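Local structure of 2-hydroxyisobutyryl-CoA synthetase (Aquincola tertiaricarbonis, 6HDY) at residues A[23-28]-A[32-37]; A[69-74]-A[97-102]; A[123-128]-A[177-182]; A[259-264]-A[292-297]. The protein belongs to the ANL superfamily of AMP-binding enzymes, built of a large N-terminal part and a smaller C-terminal domain. All coordinates share one frame; numbering follows the deposited sequence.

The four contacts lie apart in the chain and differ in chemistry. Interaction 3 is the buried one. It packs two histidines of strand 121-126 on a tryptophan of helix 176-187, next to a ligand pocket and the second subunit. Interaction 2 is a loose surface contact between helices 66-74 and 97-106, with a long salt bridge and a sulfate nearby. Interactions 1 and 4 are partly buried. Interaction 1 is mostly aromatic and proline packing, whereas interaction 4 is polar and turns on one lysine. These two touch, through Arg32 and Gln292. Interactions 2 and 4 lie on opposite sides of the chain's centre, about 37 Å apart between their centres.

Interaction 1. Residues A[23-28]-A[32-37]; sequences ENYLPP and RYWFPR
Tyr25 and Trp34 meet in an aromatic cluster completed by Phe35. The cluster ties the N-terminal loop 23-28 to residues 32-37, which lead into helix 36-40. Tyr25 holds its CG opposite the backbone N (chi1 170°), which carries the ring toward the second segment. The ring presents an edge to the indole. This is a T-shaped pair, with the Tyr25 ring and the five-membered ring of Trp34 at 82° and their centroids 5.2 Å apart. Tyr25 CE2 lies 3.6 Å from Trp34 NE1 and is offset toward the rim of the indole face. Pro27 packs on that same face. Its CD makes a CH-pi contact 3.9 Å from the centroid of the six-membered ring, and its CG lies 3.6 Å from Trp34 CE3. Leu26 adds its CD1 at 3.9 Å from Trp34 CH2. Phe35 runs nearly parallel to Tyr25, but the two rings are slid so far apart that they barely overlap. Trp34 CD1 instead sits over the centre of the Phe35 ring. Ala152 and Arg153 of helix 141-157, and Arg187 of helix 176-187, also pack against the indole. One hydrogen bond fixes the outer end of the tyrosine. Tyr25 OH donates to Trp34 O over 2.8 Å, almost in line with the carbonyl bond (162° at the oxygen).

Interaction 2. Residues A[69-74]-A[97-102]; sequences RRKWEE and KTDLRE. With SO4 (sulfate ion), chain D.
The two segments are helical, and their backbones come nearest at Lys71 and Asp99, whose CA atoms are still 9.5 Å apart. This is a loose helix-to-helix contact at the surface of the AMP-binding part of the chain, between helices 66-74 and 97-106. Only these two side chains touch across it. Lys71 reaches out with its CG opposite the backbone N (chi1 -164°), and its chain bends at the last torsion. The bend leaves CE, at 3.6 Å, closer to Asp99 OD2 than the ammonium nitrogen is. Lys71 NZ and Asp99 OD2 form a long salt bridge of 3.9 Å. The two side chains cross at about a right angle. Both polar ends have other partners. Lys71 NZ makes a weak hydrogen bond to Val94 O. Asp99 OD2 accepts a bond from the backbone N of Lys96, just before its helix, and the start of that helix would probably favour the negative charge there. Arg70, one residue before Lys71, holds a sulfate that probably came from the crystallisation liquor. Ser103 binds the same ion, and Asp112 forms a salt bridge with Arg70 NH2. The sulfate meets the guanidinium at its edge. Arg70 NE donates to sulfate O3 at 2.8 Å, and Arg70 NH2 donates to sulfate O1 at 3.0 Å.

Interaction 3. Residues A[123-128]-A[177-182]; sequences HVHGTS and GSWGAL. With 8LQ ([[(2~{R},3~{S},4~{R},5~{R})-5-(6-aminopurin-9-yl)-3,4-bis(oxidanyl)oxolan-2-yl]methoxy-oxidanyl-phosphoryl] (3~{S})-3-oxidanylbutanoate), chain C.
His125 and Trp179 each turn CG opposite the carbonyl carbon (chi1 -65° and -61°), which brings the imidazole of the strand against the indole of the helix. His125 CE1 sits over one face of the indole, toward its rim, and lies 3.2 Å from Trp179 NE1. The planes are tilted by 51°. His123 points an edge at the same indole from farther off. Its CE1 is 4.2 Å from Trp179 CE3, and the rings are close to perpendicular. The three rings form an aromatic cluster. A hydrogen bond of 2.8 Å between His123 ND1 and His125 NE2 locks the two imidazoles together. The other polar atoms are also used. Trp179 NE1 and His125 ND1 both bond to Ser173 O, and His123 NE2 bonds to Glu186 of the second subunit. Pro194 of that subunit packs on His125 and Trp179, so the cluster belongs to the dimer interface too. Gly177, two residues before the tryptophan, lines the ligand pocket, with its N 3.4 Å from 8LQ CAA. The contact thus joins strand 121-126, paired antiparallel with strand 136-140, to the early turns of helix 176-187.

Interaction 4. Residues A[259-264]-A[292-297]; sequences GVKDRI and QSNDGM
Lys261 reaches from helix 258-268 to the loop at Asn294 and Asp295. The helix is the crossover of a beta-alpha-beta unit. It links the neighbouring parallel strands 246-249 and 271-274. The lysine chain is extended, with CG opposite the backbone N (chi1 -169°), and this carries the ammonium group to the loop from a buried residue. Three acceptors surround Lys261 NZ, as many as it has N-H groups. It donates to Asn294 O at 2.8 Å, where the nitrogen stands well above the carbonyl plane. It also donates to Asp295 OD1 at 2.8 Å, and this bond is part of a salt bridge. The carboxylate oxygen is met on its anti side, 33° out of the carboxylate plane. The third acceptor is a water, 3.1 Å from Lys261 NZ. The loop is held on other sides as well. Asp295 O takes a bond from Arg361, and Ser293, the centre of an inverse gamma turn, bonds through OG to the backbone N of Cys355. Gly296 has a positive phi, which suits a glycine. Its backbone N donates to the same water at 3.0 Å, so that water bridges Lys261 NZ and Gly296 N.

Interaction 1. Residues A[23-28]-A[32-37]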
# COMPACT_ATOMS: atom_id res chain seq x y z
N GLU A 23 -18.32 11.57 12.40
CA GLU A 23 -17.82 11.18 11.09
C GLU A 23 -18.47 11.97 9.95
O GLU A 23 -17.93 12.01 8.85
CB GLU A 23 -18.00 9.66 10.88
CG GLU A 23 -17.15 8.77 11.80
CD GLU A 23 -15.64 8.90 11.65
OE1 GLU A 23 -14.93 8.72 12.66
OE2 GLU A 23 -15.17 9.20 10.52
N ASN A 24 -19.62 12.63 10.21
CA ASN A 24 -20.34 13.40 9.20
C ASN A 24 -20.06 14.89 9.22
O ASN A 24 -20.53 15.60 8.33
CB ASN A 24 -21.84 13.12 9.28
CG ASN A 24 -22.15 11.70 8.90
OD1 ASN A 24 -21.67 11.20 7.86
ND2 ASN A 24 -22.82 11.00 9.79
N TYR A 25 -19.30 15.37 10.21
CA TYR A 25 -18.97 16.77 10.30
C TYR A 25 -17.99 17.22 9.21
O TYR A 25 -16.96 16.59 8.96
CB TYR A 25 -18.42 17.13 11.68
CG TYR A 25 -17.84 18.53 11.72
CD1 TYR A 25 -18.67 19.64 11.77
CD2 TYR A 25 -16.47 18.74 11.59
CE1 TYR A 25 -18.15 20.93 11.75
CE2 TYR A 25 -15.94 20.03 11.54
CZ TYR A 25 -16.79 21.12 11.65
OH TYR A 25 -16.29 22.39 11.64
N LEU A 26 -18.33 18.34 8.57
CA LEU A 26 -17.48 19.01 7.58
C LEU A 26 -17.57 20.52 7.92
O LEU A 26 -18.68 21.01 8.16
CB LEU A 26 -17.98 18.74 6.15
CG LEU A 26 -17.05 18.04 5.13
CD1 LEU A 26 -15.89 17.25 5.78
CD2 LEU A 26 -17.86 17.13 4.24
N PRO A 27 -16.43 21.25 8.03
CA PRO A 27 -16.52 22.69 8.36
C PRO A 27 -17.26 23.47 7.26
O PRO A 27 -17.44 22.91 6.15
CB PRO A 27 -15.05 23.14 8.50
CG PRO A 27 -14.25 21.90 8.53
CD PRO A 27 -15.03 20.84 7.81
N PRO A 28 -17.74 24.72 7.51
CA PRO A 28 -18.37 25.48 6.41
C PRO A 28 -17.30 25.76 5.34
O PRO A 28 -16.11 25.90 5.67
CB PRO A 28 -18.85 26.79 7.10
CG PRO A 28 -18.73 26.54 8.57
CD PRO A 28 -17.63 25.54 8.73
N ARG A 32 -11.46 28.85 7.53
CA ARG A 32 -10.04 28.53 7.42
C ARG A 32 -9.69 27.32 8.34
O ARG A 32 -8.76 26.53 8.03
CB ARG A 32 -9.21 29.75 7.84
CG ARG A 32 -7.71 29.51 7.83
CD ARG A 32 -6.95 30.74 8.28
NE ARG A 32 -7.19 31.84 7.35
CZ ARG A 32 -6.84 33.10 7.57
NH1 ARG A 32 -7.09 34.03 6.66
NH2 ARG A 32 -6.25 33.44 8.71
N TYR A 33 -10.42 27.22 9.46
CA TYR A 33 -10.20 26.23 10.52
C TYR A 33 -11.25 25.13 10.54
O TYR A 33 -12.44 25.41 10.34
CB TYR A 33 -10.14 26.92 11.89
CG TYR A 33 -9.52 28.30 11.86
CD1 TYR A 33 -8.13 28.47 11.84
CD2 TYR A 33 -10.31 29.45 11.86
CE1 TYR A 33 -7.55 29.73 11.80
CE2 TYR A 33 -9.74 30.72 11.85
CZ TYR A 33 -8.36 30.86 11.81
OH TYR A 33 -7.80 32.11 11.80
N TRP A 34 -10.81 23.89 10.78
CA TRP A 34 -11.66 22.72 10.93
C TRP A 34 -12.34 22.86 12.28
O TRP A 34 -13.57 22.73 12.36
CB TRP A 34 -10.83 21.42 10.83
CG TRP A 34 -11.64 20.15 11.00
CD1 TRP A 34 -12.02 19.58 12.18
CD2 TRP A 34 -12.05 19.25 9.97
NE1 TRP A 34 -12.70 18.40 11.94
CE2 TRP A 34 -12.72 18.17 10.59
CE3 TRP A 34 -11.89 19.23 8.57
CZ2 TRP A 34 -13.25 17.10 9.86
CZ3 TRP A 34 -12.43 18.18 7.85
CH2 TRP A 34 -13.12 17.13 8.50
N PHE A 35 -11.56 23.16 13.34
CA PHE A 35 -12.09 23.41 14.68
C PHE A 35 -11.69 24.83 15.12
O PHE A 35 -10.63 25.00 15.72
CB PHE A 35 -11.66 22.34 15.69
CG PHE A 35 -12.32 20.98 15.52
CD1 PHE A 35 -13.68 20.88 15.22
CD2 PHE A 35 -11.60 19.81 15.72
CE1 PHE A 35 -14.30 19.63 15.13
CE2 PHE A 35 -12.21 18.56 15.61
CZ PHE A 35 -13.56 18.48 15.32
N PRO A 36 -12.53 25.86 14.82
CA PRO A 36 -12.16 27.24 15.20
C PRO A 36 -11.74 27.42 16.66
O PRO A 36 -10.71 28.07 16.89
CB PRO A 36 -13.43 28.05 14.87
CG PRO A 36 -14.10 27.26 13.77
CD PRO A 36 -13.82 25.82 14.09
N ARG A 37 -12.49 26.85 17.64
CA ARG A 37 -12.17 27.00 19.06
C ARG A 37 -10.85 26.39 19.44
O ARG A 37 -9.96 27.14 19.81
CB ARG A 37 -13.30 26.49 19.99
CG ARG A 37 -13.03 26.70 21.50
CD ARG A 37 -12.95 28.18 21.89
NE ARG A 37 -12.67 28.38 23.31
CZ ARG A 37 -12.19 29.51 23.82
NH1 ARG A 37 -11.97 29.61 25.13
NH2 ARG A 37 -11.89 30.53 23.03

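Interaction 2. Residues A[69-74]-A[97-102]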
# COMPACT_ATOMS: atom_id res chain seq x y z
N ARG A 69 2.88 1.70 34.55
CA ARG A 69 2.79 1.47 36.00
C ARG A 69 4.19 1.16 36.60
O ARG A 69 4.57 1.80 37.58
CB ARG A 69 1.75 0.38 36.34
CG ARG A 69 1.66 0.00 37.82
CD ARG A 69 0.64 0.78 38.63
NE ARG A 69 -0.73 0.56 38.15
CZ ARG A 69 -1.59 -0.32 38.67
NH1 ARG A 69 -1.26 -1.02 39.75
NH2 ARG A 69 -2.78 -0.48 38.12
N ARG A 70 4.98 0.27 35.94
CA ARG A 70 6.34 -0.11 36.35
C ARG A 70 7.34 1.03 36.20
O ARG A 70 8.13 1.27 37.12
CB ARG A 70 6.85 -1.32 35.55
CG ARG A 70 6.47 -2.67 36.15
CD ARG A 70 7.10 -3.81 35.37
NE ARG A 70 6.67 -3.83 33.96
CZ ARG A 70 5.62 -4.50 33.51
NH1 ARG A 70 4.87 -5.22 34.33
NH2 ARG A 70 5.30 -4.45 32.22
N LYS A 71 7.31 1.72 35.05
CA LYS A 71 8.23 2.81 34.72
C LYS A 71 8.04 3.99 35.65
O LYS A 71 9.03 4.53 36.16
CB LYS A 71 8.07 3.26 33.24
CG LYS A 71 9.24 4.09 32.76
CD LYS A 71 8.98 4.78 31.42
CE LYS A 71 10.25 5.00 30.62
NZ LYS A 71 11.40 5.45 31.46
N TRP A 72 6.78 4.39 35.87
CA TRP A 72 6.43 5.51 36.74
C TRP A 72 6.76 5.25 38.18
O TRP A 72 7.31 6.15 38.82
CB TRP A 72 4.98 5.94 36.56
CG TRP A 72 4.70 6.49 35.19
CD1 TRP A 72 5.62 6.85 34.24
CD2 TRP A 72 3.41 6.71 34.61
NE1 TRP A 72 4.98 7.31 33.12
CE2 TRP A 72 3.62 7.22 33.32
CE3 TRP A 72 2.10 6.54 35.07
CZ2 TRP A 72 2.56 7.58 32.48
CZ3 TRP A 72 1.05 6.85 34.22
CH2 TRP A 72 1.28 7.38 32.95
N GLU A 73 6.50 4.02 38.67
CA GLU A 73 6.82 3.63 40.06
C GLU A 73 8.34 3.73 40.31
O GLU A 73 8.75 4.23 41.36
CB GLU A 73 6.31 2.21 40.36
CG GLU A 73 4.82 2.11 40.67
CD GLU A 73 4.26 0.70 40.76
OE1 GLU A 73 3.06 0.56 41.09
OE2 GLU A 73 5.01 -0.26 40.49
N GLU A 74 9.15 3.32 39.31
CA GLU A 74 10.61 3.35 39.32
C GLU A 74 11.14 4.80 39.41
O GLU A 74 12.13 5.03 40.13
CB GLU A 74 11.16 2.61 38.07
CG GLU A 74 12.68 2.52 37.94
CD GLU A 74 13.42 1.95 39.13
OE1 GLU A 74 13.40 0.71 39.31
OE2 GLU A 74 14.03 2.74 39.89
N LYS A 97 12.75 4.77 22.64
CA LYS A 97 12.41 3.72 21.65
C LYS A 97 12.97 2.34 22.10
O LYS A 97 12.30 1.32 21.92
CB LYS A 97 12.90 4.11 20.25
CG LYS A 97 11.81 4.73 19.37
CD LYS A 97 12.02 6.22 19.15
CE LYS A 97 12.90 6.53 17.98
NZ LYS A 97 13.84 7.65 18.29
N THR A 98 14.13 2.34 22.78
CA THR A 98 14.73 1.13 23.34
C THR A 98 13.82 0.52 24.43
O THR A 98 13.80 -0.71 24.57
CB THR A 98 16.14 1.42 23.92
OG1 THR A 98 16.02 2.33 25.01
CG2 THR A 98 17.10 1.99 22.88
N ASP A 99 13.04 1.37 25.18
CA ASP A 99 12.11 0.90 26.22
C ASP A 99 10.94 0.16 25.60
O ASP A 99 10.51 -0.85 26.13
CB ASP A 99 11.62 2.06 27.12
CG ASP A 99 12.72 2.82 27.84
OD1 ASP A 99 13.73 2.17 28.24
OD2 ASP A 99 12.56 4.03 28.06
N LEU A 100 10.45 0.64 24.44
CA LEU A 100 9.35 0.04 23.70
C LEU A 100 9.74 -1.36 23.17
O LEU A 100 8.94 -2.30 23.27
CB LEU A 100 8.98 0.97 22.52
CG LEU A 100 7.87 2.00 22.74
CD1 LEU A 100 7.53 2.23 24.21
CD2 LEU A 100 8.17 3.26 21.98
N ARG A 101 10.97 -1.48 22.63
CA ARG A 101 11.54 -2.71 22.10
C ARG A 101 11.58 -3.77 23.20
O ARG A 101 11.09 -4.89 23.00
CB ARG A 101 12.94 -2.46 21.51
CG ARG A 101 12.95 -1.74 20.17
CD ARG A 101 14.35 -1.41 19.68
NE ARG A 101 14.38 -0.15 18.94
CZ ARG A 101 15.30 0.79 19.08
NH1 ARG A 101 16.31 0.63 19.93
NH2 ARG A 101 15.24 1.91 18.36
N GLU A 102 12.12 -3.40 24.38
CA GLU A 102 12.23 -4.30 25.54
C GLU A 102 10.86 -4.78 26.03
O GLU A 102 10.69 -5.98 26.28
CB GLU A 102 13.02 -3.63 26.67
CG GLU A 102 14.51 -3.51 26.37
CD GLU A 102 15.32 -2.53 27.21
OE1 GLU A 102 14.77 -1.96 28.19
OE2 GLU A 102 16.51 -2.35 26.89
S SO4 D . 8.43 -3.74 30.36
O1 SO4 D . 7.05 -3.94 29.87
O2 SO4 D . 9.19 -5.00 30.31
O3 SO4 D . 8.36 -3.25 31.76
O4 SO4 D . 9.17 -2.75 29.56

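Interaction 3. Residues A[123-128]-A[177-182]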
# COMPACT_ATOMS: atom_id res chain seq x y z
N HIS A 123 -5.46 -2.46 13.05
CA HIS A 123 -4.37 -2.48 12.07
C HIS A 123 -3.05 -2.80 12.73
O HIS A 123 -2.81 -2.38 13.86
CB HIS A 123 -4.25 -1.12 11.41
CG HIS A 123 -4.87 -1.00 10.06
ND1 HIS A 123 -4.23 -0.36 9.04
CD2 HIS A 123 -6.10 -1.37 9.64
CE1 HIS A 123 -5.09 -0.32 8.04
NE2 HIS A 123 -6.22 -0.94 8.35
N VAL A 124 -2.22 -3.56 12.01
CA VAL A 124 -0.87 -3.94 12.41
C VAL A 124 0.11 -3.29 11.44
O VAL A 124 0.01 -3.49 10.24
CB VAL A 124 -0.63 -5.47 12.56
CG1 VAL A 124 0.81 -5.77 12.96
CG2 VAL A 124 -1.61 -6.07 13.57
N HIS A 125 1.01 -2.46 11.97
CA HIS A 125 2.06 -1.78 11.22
C HIS A 125 3.32 -1.87 12.04
O HIS A 125 3.37 -2.63 12.98
CB HIS A 125 1.67 -0.31 10.96
CG HIS A 125 0.48 -0.16 10.07
ND1 HIS A 125 0.60 -0.23 8.69
CD2 HIS A 125 -0.82 0.04 10.39
CE1 HIS A 125 -0.63 -0.09 8.23
NE2 HIS A 125 -1.51 0.10 9.21
N GLY A 126 4.32 -1.10 11.71
CA GLY A 126 5.55 -1.15 12.48
C GLY A 126 6.71 -0.39 11.88
O GLY A 126 6.52 0.39 10.95
N THR A 127 7.90 -0.63 12.43
CA THR A 127 9.17 -0.05 11.99
C THR A 127 9.96 -1.10 11.13
O THR A 127 9.65 -2.29 11.18
CB THR A 127 9.98 0.43 13.21
OG1 THR A 127 10.34 -0.70 14.00
CG2 THR A 127 9.22 1.42 14.06
N SER A 128 10.98 -0.64 10.36
CA SER A 128 11.81 -1.51 9.51
C SER A 128 13.30 -1.21 9.66
O SER A 128 13.70 -0.05 9.59
CB SER A 128 11.38 -1.40 8.05
OG SER A 128 11.50 -0.07 7.56
N GLY A 177 3.36 6.65 7.59
CA GLY A 177 3.22 7.86 6.80
C GLY A 177 2.13 7.81 5.76
O GLY A 177 1.24 8.67 5.75
N SER A 178 2.22 6.82 4.85
CA SER A 178 1.23 6.65 3.77
C SER A 178 -0.19 6.43 4.29
O SER A 178 -1.13 7.07 3.81
CB SER A 178 1.64 5.47 2.90
OG SER A 178 1.79 4.31 3.70
N TRP A 179 -0.34 5.51 5.29
CA TRP A 179 -1.66 5.17 5.89
C TRP A 179 -2.27 6.36 6.57
O TRP A 179 -3.48 6.59 6.46
CB TRP A 179 -1.52 3.97 6.87
CG TRP A 179 -1.02 2.73 6.19
CD1 TRP A 179 0.26 2.27 6.18
CD2 TRP A 179 -1.78 1.83 5.35
NE1 TRP A 179 0.35 1.13 5.41
CE2 TRP A 179 -0.88 0.85 4.88
CE3 TRP A 179 -3.12 1.79 4.94
CZ2 TRP A 179 -1.29 -0.19 4.02
CZ3 TRP A 179 -3.52 0.76 4.08
CH2 TRP A 179 -2.61 -0.22 3.64
N GLY A 180 -1.45 7.14 7.24
CA GLY A 180 -1.91 8.35 7.92
C GLY A 180 -2.43 9.42 6.99
O GLY A 180 -3.45 10.05 7.28
N ALA A 181 -1.76 9.63 5.84
CA ALA A 181 -2.22 10.62 4.86
C ALA A 181 -3.48 10.12 4.16
O ALA A 181 -4.39 10.91 3.87
CB ALA A 181 -1.12 10.92 3.85
N LEU A 182 -3.53 8.80 3.88
CA LEU A 182 -4.71 8.19 3.27
C LEU A 182 -5.97 8.34 4.17
O LEU A 182 -7.04 8.70 3.67
CB LEU A 182 -4.42 6.71 2.95
CG LEU A 182 -5.62 5.84 2.58
CD1 LEU A 182 -6.23 6.28 1.25
CD2 LEU A 182 -5.23 4.40 2.56
N9 8LQ C . 11.14 13.08 10.45
C8 8LQ C . 9.86 12.76 10.20
N7 8LQ C . 9.23 13.83 9.72
C5 8LQ C . 10.12 14.84 9.70
C6 8LQ C . 10.06 16.12 9.28
N6 8LQ C . 8.90 16.58 8.83
N1 8LQ C . 11.12 16.95 9.34
C2 8LQ C . 12.35 16.48 9.82
N3 8LQ C . 12.41 15.14 10.18
C4 8LQ C . 11.30 14.37 10.15
CAA 8LQ C . 5.24 8.42 9.87
CAZ 8LQ C . 5.74 9.84 9.50
OAE 8LQ C . 6.10 9.88 8.13
CAL 8LQ C . 6.95 10.27 10.35
CAS 8LQ C . 8.09 9.25 10.22
OAC 8LQ C . 8.81 9.24 9.22
OAQ 8LQ C . 8.17 8.33 11.25
PBC 8LQ C . 9.44 7.37 11.47
OAH 8LQ C . 9.46 6.45 10.18
OAD 8LQ C . 9.38 6.61 12.73
O5' 8LQ C . 10.67 8.36 11.49
C5' 8LQ C . 10.60 9.45 12.42
C4' 8LQ C . 11.83 10.30 12.28
O4' 8LQ C . 11.91 10.82 10.93
C3' 8LQ C . 11.64 11.48 13.14
O3' 8LQ C . 12.07 11.19 14.50
C2' 8LQ C . 12.55 12.50 12.44
O2' 8LQ C . 13.98 12.22 12.71
C1' 8LQ C . 12.23 12.22 10.99

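Interaction 4. Residues A[259-264]-A[292-297]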
# COMPACT_ATOMS: atom_id res chain seq x y z
N GLY A 259 16.89 25.74 0.23
CA GLY A 259 17.04 25.38 -1.19
C GLY A 259 16.24 24.18 -1.67
O GLY A 259 15.96 24.06 -2.87
N VAL A 260 15.87 23.28 -0.75
CA VAL A 260 15.08 22.08 -1.05
C VAL A 260 13.62 22.50 -1.27
O VAL A 260 13.04 22.14 -2.30
CB VAL A 260 15.24 20.95 0.01
CG1 VAL A 260 14.33 19.76 -0.29
CG2 VAL A 260 16.69 20.49 0.11
N LYS A 261 13.04 23.28 -0.32
CA LYS A 261 11.64 23.75 -0.42
C LYS A 261 11.42 24.55 -1.72
O LYS A 261 10.46 24.30 -2.45
CB LYS A 261 11.24 24.58 0.81
CG LYS A 261 9.74 24.86 0.88
CD LYS A 261 9.36 25.94 1.87
CE LYS A 261 7.85 25.94 2.09
NZ LYS A 261 7.46 26.86 3.19
N ASP A 262 12.34 25.50 -2.01
CA ASP A 262 12.30 26.36 -3.19
C ASP A 262 12.42 25.58 -4.48
O ASP A 262 11.69 25.88 -5.43
CB ASP A 262 13.35 27.49 -3.08
CG ASP A 262 13.12 28.44 -1.92
OD1 ASP A 262 12.02 28.39 -1.31
OD2 ASP A 262 14.03 29.24 -1.62
N ARG A 263 13.28 24.54 -4.52
CA ARG A 263 13.43 23.67 -5.69
C ARG A 263 12.14 22.90 -5.98
O ARG A 263 11.74 22.81 -7.14
CB ARG A 263 14.61 22.68 -5.54
CG ARG A 263 15.93 23.23 -6.08
CD ARG A 263 17.10 22.32 -5.76
NE ARG A 263 18.38 22.91 -6.14
CZ ARG A 263 19.19 22.44 -7.09
NH1 ARG A 263 18.87 21.34 -7.76
NH2 ARG A 263 20.33 23.07 -7.37
N ILE A 264 11.48 22.37 -4.94
CA ILE A 264 10.24 21.60 -5.10
C ILE A 264 9.09 22.52 -5.55
O ILE A 264 8.44 22.21 -6.55
CB ILE A 264 9.88 20.72 -3.87
CG1 ILE A 264 11.07 19.81 -3.47
CG2 ILE A 264 8.62 19.88 -4.16
CD1 ILE A 264 10.98 19.17 -2.10
N GLN A 292 -1.41 29.58 5.52
CA GLN A 292 -0.88 30.92 5.82
C GLN A 292 0.44 30.86 6.60
O GLN A 292 1.35 31.61 6.26
CB GLN A 292 -1.92 31.82 6.52
CG GLN A 292 -3.26 31.98 5.76
CD GLN A 292 -4.19 30.78 5.90
OE1 GLN A 292 -4.09 29.98 6.84
NE2 GLN A 292 -5.10 30.58 4.95
N SER A 293 0.56 29.97 7.61
CA SER A 293 1.81 29.77 8.36
C SER A 293 2.51 28.64 7.61
O SER A 293 2.58 27.51 8.10
CB SER A 293 1.50 29.37 9.80
OG SER A 293 0.54 30.25 10.37
N ASN A 294 2.89 28.92 6.34
CA ASN A 294 3.42 27.90 5.42
C ASN A 294 4.90 27.55 5.63
O ASN A 294 5.37 26.60 5.02
CB ASN A 294 3.15 28.28 3.95
CG ASN A 294 3.83 29.55 3.53
OD1 ASN A 294 3.87 30.52 4.28
ND2 ASN A 294 4.45 29.55 2.37
N ASP A 295 5.63 28.33 6.45
CA ASP A 295 7.02 27.98 6.77
C ASP A 295 7.07 27.23 8.10
O ASP A 295 6.41 27.62 9.08
CB ASP A 295 7.96 29.20 6.77
CG ASP A 295 8.08 29.90 5.43
OD1 ASP A 295 8.41 29.22 4.43
OD2 ASP A 295 7.88 31.13 5.38
N GLY A 296 7.80 26.13 8.11
CA GLY A 296 7.92 25.31 9.30
C GLY A 296 6.63 24.61 9.66
O GLY A 296 5.81 24.28 8.79
N MET A 297 6.44 24.37 10.97
CA MET A 297 5.28 23.63 11.45
C MET A 297 4.72 24.21 12.71
O MET A 297 5.47 24.71 13.52
CB MET A 297 5.67 22.16 11.73
CG MET A 297 6.19 21.41 10.52
SD MET A 297 6.56 19.65 10.81
CE MET A 297 8.02 19.75 11.75
O HOH W 1 8.21 24.89 5.43